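Local coordinates for protein succinylglutamate desuccinylase (Chromobacterium violaceum, PDB 1YW4) that probably hydrolyses N2-succinylglutamate to succinate and glutamate with one zinc ion per subunit, the last step of arginine degradation by the AST pathway, at residues 160-165 and 187-192; 281-286 and 306-311. All blocks are in the same frame, centred on the assembly; numbering follows the deposited sequence.

Contact 1: 160-165 and 187-192; sequences FAIYPF and AVLLHT
Strands 160-163 and 187-190 run parallel, their axes 4.5 Å apart and crossing at -20°, and four backbone hydrogen bonds link Ala161 and Tyr163 to the other segment: Ala161 N to Ala187 O, Leu189 N to Ala161 O, Tyr163 N to Leu189 O and His191 N to Tyr163 O. This register sets Ile162 beside Leu189 on one face and Tyr163 beside Leu190 on the other. Ile162 meets its partners with both branches. Its CD1 lies 3.7 Å from Leu189 CD2, the two side chains pointing the same way. Its CG2, anti to the backbone N because CG1 stands at chi1 -51°, rests over the face of the imidazole as a CH-pi contact, 3.7 Å from the centroid of the His191 ring. On the opposite face of the sheet, Leu190 CD2 approaches Tyr163 CB to 3.8 Å and Val188 CG1 sits at the edge of the phenol ring, whose hydroxyl is bonded to Lys173 N. Beyond the strands, one water 2.8 Å from both Pro164 O and His191 O can bridge the backbones; another is hydrogen-bonded to Phe165 N and, at 3.2 Å, to His191 ND1. Thr192 O stands 3.5 Å above the centre of the Phe165 ring. Strand 209-215 pairs antiparallel with the other edge of 160-163, and Phe160 packs on Glu214, the predicted active-site residue. Parallel hydrogen-bonded strands of this kind, mostly buried, belong to the central mixed sheet of an alpha/beta catalytic domain in the zinc-exopeptidase clan.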
ATOM      1  N   PHE A 160      18.613   6.355   5.978  1.00 17.86           N
ATOM      2  CA  PHE A 160      17.265   6.444   5.446  1.00 16.92           C
ATOM      3  C   PHE A 160      16.605   7.777   5.760  1.00 17.01           C
ATOM      4  O   PHE A 160      17.075   8.537   6.608  1.00 15.48           O
ATOM      5  CB  PHE A 160      16.412   5.258   5.930  1.00 15.29           C
ATOM      6  CG  PHE A 160      16.078   5.281   7.403  1.00 16.13           C
ATOM      7  CD1 PHE A 160      14.925   5.909   7.857  1.00 15.91           C
ATOM      8  CD2 PHE A 160      16.919   4.667   8.336  1.00 16.31           C
ATOM      9  CE1 PHE A 160      14.613   5.930   9.219  1.00 15.56           C
ATOM     10  CE2 PHE A 160      16.617   4.684   9.696  1.00 12.70           C
ATOM     11  CZ  PHE A 160      15.463   5.316  10.138  1.00 16.79           C
ATOM     12  N   ALA A 161      15.526   8.070   5.047  1.00 17.36           N
ATOM     13  CA  ALA A 161      14.819   9.320   5.242  1.00 18.63           C
ATOM     14  C   ALA A 161      13.374   9.086   5.641  1.00 18.44           C
ATOM     15  O   ALA A 161      12.797   8.036   5.361  1.00 18.06           O
ATOM     16  CB  ALA A 161      14.876  10.155   3.967  1.00 16.80           C
ATOM     17  N   ILE A 162      12.805  10.087   6.301  1.00 18.36           N
ATOM     18  CA  ILE A 162      11.416  10.055   6.723  1.00 19.35           C
ATOM     19  C   ILE A 162      10.739  11.185   5.962  1.00 20.34           C
ATOM     20  O   ILE A 162      11.162  12.339   6.060  1.00 18.75           O
ATOM     21  CB  ILE A 162      11.261  10.346   8.227  1.00 20.03           C
ATOM     22  CG1 ILE A 162      12.201   9.451   9.042  1.00 22.10           C
ATOM     23  CG2 ILE A 162       9.812  10.156   8.630  1.00 18.58           C
ATOM     24  CD1 ILE A 162      11.985   7.966   8.858  1.00 24.68           C
ATOM     25  N   TYR A 163       9.709  10.849   5.191  1.00 21.00           N
ATOM     26  CA  TYR A 163       8.970  11.834   4.405  1.00 22.88           C
ATOM     27  C   TYR A 163       7.708  12.196   5.181  1.00 24.28           C
ATOM     28  O   TYR A 163       6.824  11.361   5.378  1.00 25.41           O
ATOM     29  CB  TYR A 163       8.601  11.238   3.040  1.00 24.15           C
ATOM     30  CG  TYR A 163       8.486  12.235   1.897  1.00 26.23           C
ATOM     31  CD1 TYR A 163       8.975  11.915   0.629  1.00 24.75           C
ATOM     32  CD2 TYR A 163       7.871  13.480   2.069  1.00 26.26           C
ATOM     33  CE1 TYR A 163       8.860  12.801  -0.441  1.00 25.76           C
ATOM     34  CE2 TYR A 163       7.749  14.379   0.999  1.00 25.60           C
ATOM     35  CZ  TYR A 163       8.246  14.031  -0.249  1.00 25.12           C
ATOM     36  OH  TYR A 163       8.138  14.899  -1.308  1.00 24.88           O
ATOM     37  N   PRO A 164       7.613  13.451   5.638  1.00 24.44           N
ATOM     38  CA  PRO A 164       6.452  13.920   6.399  1.00 26.08           C
ATOM     39  C   PRO A 164       5.114  13.703   5.703  1.00 27.09           C
ATOM     40  O   PRO A 164       5.039  13.618   4.473  1.00 26.11           O
ATOM     41  CB  PRO A 164       6.762  15.401   6.626  1.00 25.12           C
ATOM     42  CG  PRO A 164       7.618  15.756   5.449  1.00 25.97           C
ATOM     43  CD  PRO A 164       8.533  14.562   5.360  1.00 24.20           C
ATOM     44  N   PHE A 165       4.059  13.605   6.505  1.00 29.29           N
ATOM     45  CA  PHE A 165       2.714  13.414   5.980  1.00 32.89           C
ATOM     46  C   PHE A 165       2.339  14.605   5.098  1.00 34.93           C
ATOM     47  O   PHE A 165       2.385  15.753   5.540  1.00 36.26           O
ATOM     48  CB  PHE A 165       1.709  13.294   7.130  1.00 33.59           C
ATOM     49  CG  PHE A 165       0.280  13.126   6.675  1.00 35.49           C
ATOM     50  CD1 PHE A 165      -0.764  13.689   7.407  1.00 35.34           C
ATOM     51  CD2 PHE A 165      -0.021  12.410   5.517  1.00 34.05           C
ATOM     52  CE1 PHE A 165      -2.091  13.547   6.993  1.00 36.51           C
ATOM     53  CE2 PHE A 165      -1.343  12.258   5.093  1.00 36.56           C
ATOM     54  CZ  PHE A 165      -2.382  12.832   5.835  1.00 35.27           C
ATOM     55  N   ALA A 187      16.544   4.022   1.829  1.00 22.70           N
ATOM     56  CA  ALA A 187      15.124   3.765   2.034  1.00 22.43           C
ATOM     57  C   ALA A 187      14.405   5.012   2.530  1.00 21.67           C
ATOM     58  O   ALA A 187      15.012   5.878   3.162  1.00 19.81           O
ATOM     59  CB  ALA A 187      14.941   2.628   3.034  1.00 22.70           C
ATOM     60  N   VAL A 188      13.110   5.097   2.240  1.00 21.05           N
ATOM     61  CA  VAL A 188      12.312   6.241   2.664  1.00 19.19           C
ATOM     62  C   VAL A 188      11.007   5.800   3.321  1.00 20.11           C
ATOM     63  O   VAL A 188      10.283   4.958   2.792  1.00 17.99           O
ATOM     64  CB  VAL A 188      11.964   7.165   1.473  1.00 18.16           C
ATOM     65  CG1 VAL A 188      11.234   8.405   1.978  1.00 20.76           C
ATOM     66  CG2 VAL A 188      13.222   7.557   0.730  1.00 17.98           C
ATOM     67  N   LEU A 189      10.730   6.352   4.497  1.00 19.77           N
ATOM     68  CA  LEU A 189       9.493   6.051   5.206  1.00 20.86           C
ATOM     69  C   LEU A 189       8.559   7.231   4.928  1.00 21.52           C
ATOM     70  O   LEU A 189       8.925   8.383   5.160  1.00 18.29           O
ATOM     71  CB  LEU A 189       9.742   5.933   6.715  1.00 20.26           C
ATOM     72  CG  LEU A 189       8.493   5.816   7.594  1.00 20.44           C
ATOM     73  CD1 LEU A 189       7.823   4.464   7.363  1.00 22.07           C
ATOM     74  CD2 LEU A 189       8.879   5.958   9.064  1.00 22.01           C
ATOM     75  N   LEU A 190       7.369   6.942   4.414  1.00 23.58           N
ATOM     76  CA  LEU A 190       6.386   7.979   4.109  1.00 25.95           C
ATOM     77  C   LEU A 190       5.367   8.022   5.245  1.00 28.37           C
ATOM     78  O   LEU A 190       4.651   7.045   5.482  1.00 27.15           O
ATOM     79  CB  LEU A 190       5.672   7.653   2.796  1.00 27.74           C
ATOM     80  CG  LEU A 190       6.518   7.085   1.642  1.00 28.12           C
ATOM     81  CD1 LEU A 190       5.584   6.568   0.545  1.00 28.82           C
ATOM     82  CD2 LEU A 190       7.460   8.146   1.096  1.00 28.95           C
ATOM     83  N   HIS A 191       5.312   9.149   5.950  1.00 30.77           N
ATOM     84  CA  HIS A 191       4.373   9.315   7.058  1.00 32.27           C
ATOM     85  C   HIS A 191       2.949   9.438   6.534  1.00 33.17           C
ATOM     86  O   HIS A 191       2.692  10.171   5.581  1.00 33.30           O
ATOM     87  CB  HIS A 191       4.736  10.551   7.881  1.00 31.25           C
ATOM     88  CG  HIS A 191       5.645  10.262   9.036  1.00 33.58           C
ATOM     89  ND1 HIS A 191       6.214  11.256   9.802  1.00 34.17           N
ATOM     90  CD2 HIS A 191       6.061   9.090   9.572  1.00 33.37           C
ATOM     91  CE1 HIS A 191       6.940  10.710  10.762  1.00 34.48           C
ATOM     92  NE2 HIS A 191       6.864   9.397  10.645  1.00 34.50           N
ATOM     93  N   THR A 192       2.023   8.720   7.164  1.00 34.56           N
ATOM     94  CA  THR A 192       0.628   8.744   6.741  1.00 36.35           C
ATOM     95  C   THR A 192      -0.250   9.559   7.680  1.00 36.92           C
ATOM     96  O   THR A 192      -1.464   9.639   7.501  1.00 37.10           O
ATOM     97  CB  THR A 192       0.064   7.316   6.627  1.00 34.97           C
ATOM     98  OG1 THR A 192       0.379   6.579   7.812  1.00 36.60           O
ATOM     99  CG2 THR A 192       0.657   6.609   5.425  1.00 36.95           C
TER
HETATM  100  O   HOH W   1       4.206  11.180   3.432  1.00 34.80           O
HETATM  101  O   HOH W   2       4.240  13.799   9.505  1.00 20.71           O

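Contact 2: 281-286 and 306-311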
ATOM      1  N   ASN A 281      16.466  -1.454  13.035  1.00 22.96           N
ATOM      2  CA  ASN A 281      15.259  -0.909  12.435  1.00 20.76           C
ATOM      3  C   ASN A 281      15.113  -1.482  11.031  1.00 18.92           C
ATOM      4  O   ASN A 281      16.109  -1.766  10.357  1.00 19.19           O
ATOM      5  CB  ASN A 281      15.317   0.622  12.338  1.00 19.06           C
ATOM      6  CG  ASN A 281      15.092   1.305  13.669  1.00 21.05           C
ATOM      7  OD1 ASN A 281      14.106   1.035  14.360  1.00 17.30           O
ATOM      8  ND2 ASN A 281      16.005   2.211  14.034  1.00 19.77           N
ATOM      9  N   PHE A 282      13.864  -1.634  10.605  1.00 18.88           N
ATOM     10  CA  PHE A 282      13.513  -2.166   9.291  1.00 19.95           C
ATOM     11  C   PHE A 282      13.813  -3.652   9.169  1.00 21.33           C
ATOM     12  O   PHE A 282      13.925  -4.181   8.064  1.00 20.08           O
ATOM     13  CB  PHE A 282      14.231  -1.383   8.189  1.00 19.52           C
ATOM     14  CG  PHE A 282      13.741   0.032   8.036  1.00 19.80           C
ATOM     15  CD1 PHE A 282      12.463   0.294   7.544  1.00 19.96           C
ATOM     16  CD2 PHE A 282      14.554   1.105   8.395  1.00 19.52           C
ATOM     17  CE1 PHE A 282      12.003   1.609   7.412  1.00 20.22           C
ATOM     18  CE2 PHE A 282      14.104   2.418   8.267  1.00 21.15           C
ATOM     19  CZ  PHE A 282      12.830   2.674   7.776  1.00 18.57           C
ATOM     20  N   THR A 283      13.947  -4.327  10.307  1.00 21.40           N
ATOM     21  CA  THR A 283      14.202  -5.763  10.284  1.00 23.16           C
ATOM     22  C   THR A 283      12.971  -6.452   9.699  1.00 22.43           C
ATOM     23  O   THR A 283      11.855  -6.239  10.172  1.00 22.69           O
ATOM     24  CB  THR A 283      14.454  -6.321  11.696  1.00 23.78           C
ATOM     25  OG1 THR A 283      15.712  -5.843  12.183  1.00 22.44           O
ATOM     26  CG2 THR A 283      14.469  -7.842  11.673  1.00 22.21           C
ATOM     27  N   LEU A 284      13.186  -7.272   8.672  1.00 22.73           N
ATOM     28  CA  LEU A 284      12.116  -7.999   7.994  1.00 23.34           C
ATOM     29  C   LEU A 284      11.459  -9.054   8.887  1.00 23.89           C
ATOM     30  O   LEU A 284      12.146  -9.839   9.545  1.00 24.72           O
ATOM     31  CB  LEU A 284      12.664  -8.685   6.734  1.00 24.23           C
ATOM     32  CG  LEU A 284      11.668  -9.421   5.825  1.00 25.55           C
ATOM     33  CD1 LEU A 284      10.992  -8.416   4.894  1.00 25.86           C
ATOM     34  CD2 LEU A 284      12.402 -10.486   4.990  1.00 27.62           C
ATOM     35  N   LEU A 285      10.128  -9.068   8.906  1.00 23.32           N
ATOM     36  CA  LEU A 285       9.378 -10.032   9.706  1.00 25.48           C
ATOM     37  C   LEU A 285       8.830 -11.139   8.800  1.00 26.30           C
ATOM     38  O   LEU A 285       7.921 -10.915   8.013  1.00 25.46           O
ATOM     39  CB  LEU A 285       8.224  -9.337  10.434  1.00 24.49           C
ATOM     40  CG  LEU A 285       8.514  -8.407  11.626  1.00 26.94           C
ATOM     41  CD1 LEU A 285      10.015  -8.273  11.893  1.00 27.61           C
ATOM     42  CD2 LEU A 285       7.894  -7.060  11.339  1.00 23.88           C
ATOM     43  N   PRO A 286       9.375 -12.358   8.911  1.00 29.62           N
ATOM     44  CA  PRO A 286       8.910 -13.470   8.071  1.00 31.47           C
ATOM     45  C   PRO A 286       7.453 -13.855   8.280  1.00 33.45           C
ATOM     46  O   PRO A 286       6.872 -13.595   9.333  1.00 34.41           O
ATOM     47  CB  PRO A 286       9.874 -14.597   8.433  1.00 32.03           C
ATOM     48  CG  PRO A 286      10.186 -14.318   9.874  1.00 31.66           C
ATOM     49  CD  PRO A 286      10.391 -12.815   9.877  1.00 29.45           C
ATOM     50  N   GLU A 306       6.467  -7.246   5.838  1.00 32.29           N
ATOM     51  CA  GLU A 306       6.520  -6.283   6.924  1.00 32.36           C
ATOM     52  C   GLU A 306       7.889  -6.215   7.609  1.00 30.57           C
ATOM     53  O   GLU A 306       8.679  -7.152   7.545  1.00 29.94           O
ATOM     54  CB  GLU A 306       5.439  -6.593   7.963  1.00 33.26           C
ATOM     55  CG  GLU A 306       4.321  -7.498   7.472  1.00 35.86           C
ATOM     56  CD  GLU A 306       4.611  -8.964   7.751  1.00 37.05           C
ATOM     57  OE1 GLU A 306       5.438  -9.577   7.026  1.00 34.12           O
ATOM     58  OE2 GLU A 306       4.018  -9.495   8.720  1.00 38.07           O
ATOM     59  N   ARG A 307       8.164  -5.083   8.248  1.00 27.35           N
ATOM     60  CA  ARG A 307       9.421  -4.879   8.954  1.00 27.16           C
ATOM     61  C   ARG A 307       9.111  -4.116  10.238  1.00 24.91           C
ATOM     62  O   ARG A 307       8.134  -3.372  10.307  1.00 25.59           O
ATOM     63  CB  ARG A 307      10.399  -4.070   8.091  1.00 25.63           C
ATOM     64  CG  ARG A 307      10.747  -4.709   6.750  1.00 25.43           C
ATOM     65  CD  ARG A 307      11.522  -3.738   5.870  1.00 26.19           C
ATOM     66  NE  ARG A 307      11.963  -4.351   4.617  1.00 25.70           N
ATOM     67  CZ  ARG A 307      13.081  -5.056   4.474  1.00 27.40           C
ATOM     68  NH1 ARG A 307      13.889  -5.240   5.512  1.00 24.76           N
ATOM     69  NH2 ARG A 307      13.387  -5.582   3.291  1.00 27.39           N
ATOM     70  N   ILE A 308       9.942  -4.306  11.252  1.00 23.34           N
ATOM     71  CA  ILE A 308       9.745  -3.632  12.526  1.00 22.02           C
ATOM     72  C   ILE A 308      10.517  -2.313  12.484  1.00 22.41           C
ATOM     73  O   ILE A 308      11.602  -2.232  11.904  1.00 21.79           O
ATOM     74  CB  ILE A 308      10.253  -4.528  13.696  1.00 21.43           C
ATOM     75  CG1 ILE A 308       9.781  -3.984  15.049  1.00 20.99           C
ATOM     76  CG2 ILE A 308      11.763  -4.603  13.658  1.00 22.85           C
ATOM     77  CD1 ILE A 308       8.268  -3.858  15.174  1.00 17.68           C
ATOM     78  N   LEU A 309       9.954  -1.274  13.082  1.00 21.81           N
ATOM     79  CA  LEU A 309      10.619   0.020  13.089  1.00 23.02           C
ATOM     80  C   LEU A 309      10.451   0.689  14.449  1.00 23.26           C
ATOM     81  O   LEU A 309       9.364   0.675  15.021  1.00 22.74           O
ATOM     82  CB  LEU A 309      10.043   0.903  11.980  1.00 22.53           C
ATOM     83  CG  LEU A 309      10.686   2.277  11.782  1.00 23.97           C
ATOM     84  CD1 LEU A 309      12.174   2.116  11.477  1.00 24.70           C
ATOM     85  CD2 LEU A 309       9.991   3.006  10.636  1.00 24.53           C
ATOM     86  N   PHE A 310      11.542   1.247  14.964  1.00 24.05           N
ATOM     87  CA  PHE A 310      11.548   1.934  16.255  1.00 26.07           C
ATOM     88  C   PHE A 310      10.962   1.121  17.414  1.00 28.11           C
ATOM     89  O   PHE A 310      10.110   1.605  18.153  1.00 27.49           O
ATOM     90  CB  PHE A 310      10.801   3.263  16.128  1.00 25.77           C
ATOM     91  CG  PHE A 310      11.355   4.160  15.063  1.00 24.74           C
ATOM     92  CD1 PHE A 310      10.509   4.936  14.280  1.00 27.57           C
ATOM     93  CD2 PHE A 310      12.726   4.223  14.836  1.00 26.26           C
ATOM     94  CE1 PHE A 310      11.019   5.761  13.279  1.00 27.12           C
ATOM     95  CE2 PHE A 310      13.249   5.041  13.842  1.00 26.78           C
ATOM     96  CZ  PHE A 310      12.392   5.813  13.058  1.00 28.12           C
ATOM     97  N   PRO A 311      11.421  -0.126  17.593  1.00 30.22           N
ATOM     98  CA  PRO A 311      10.906  -0.959  18.687  1.00 33.03           C
ATOM     99  C   PRO A 311      11.292  -0.404  20.064  1.00 36.21           C
ATOM    100  O   PRO A 311      12.430   0.013  20.272  1.00 35.71           O
ATOM    101  CB  PRO A 311      11.553  -2.311  18.415  1.00 31.88           C
ATOM    102  CG  PRO A 311      12.887  -1.916  17.855  1.00 31.25           C
ATOM    103  CD  PRO A 311      12.504  -0.819  16.873  1.00 29.81           C
TER
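In Asn281, chi1 -76° keeps CG beside the backbone N and chi2 -52° turns OD1 to the N-H of Phe310, 2.6 Å from Phe310 N. Arg307 is extended from CG to NE; the turn at chi4 -85° then swings CZ aside, and NH1 on it donates to Phe282 O at 2.8 Å. That carbonyl lies near the guanidinium plane, and Leu284 CD1 covers one guanidinium face. Leu309 CD1 sits over a face of the Phe282 ring, 3.8 Å from its centroid, and also touches Asn281 CB. Phe282 has a positive phi and, with Thr283, faces Ile308: Phe282 N gives to Ile308 O and Ile308 N to Thr283 O, a G1 beta bulge. Farther on, Leu285 N bonds to Glu306 O at 2.8 Å, and Leu285 CD2 lies against the backbone between Arg307 C and Ile308 N. Glu306 OE1 lies 3.0 Å from Leu285 O, an unfavourable approach of two acceptors, though OE1 has a weak bond from Gly303 N. The antiparallel pairing is thus short and irregular: Asn281 carries it past the bulge and Arg307 grips the bulge carbonyl, so OD1 and Phe282 O, both on buried residues, each receive an N-H from the facing segment.

Read from the N terminus, contact 1 closes first: the chain leaves 160-165, passes through helix 174-181 and returns at 187-192. Strand 209-215 follows, and strand 257-265, within the hybrid range, is followed by contact 2, which joins the ends of a connection with no helix or strand in its modelled part, between 281-286 and 306-311. The two loops stand in series, neither nested nor crossed, yet the contacts meet in space, their centres about 15 Å apart. Phe160 and Phe282 meet edge-to-face, and Leu189 CD2 packs 3.5 Å from Leu309 CD2. Together they join the catalytic domain to the barrel-sandwich hybrid domain, with the side chain of Phe310 about 8 Å from the zinc ion.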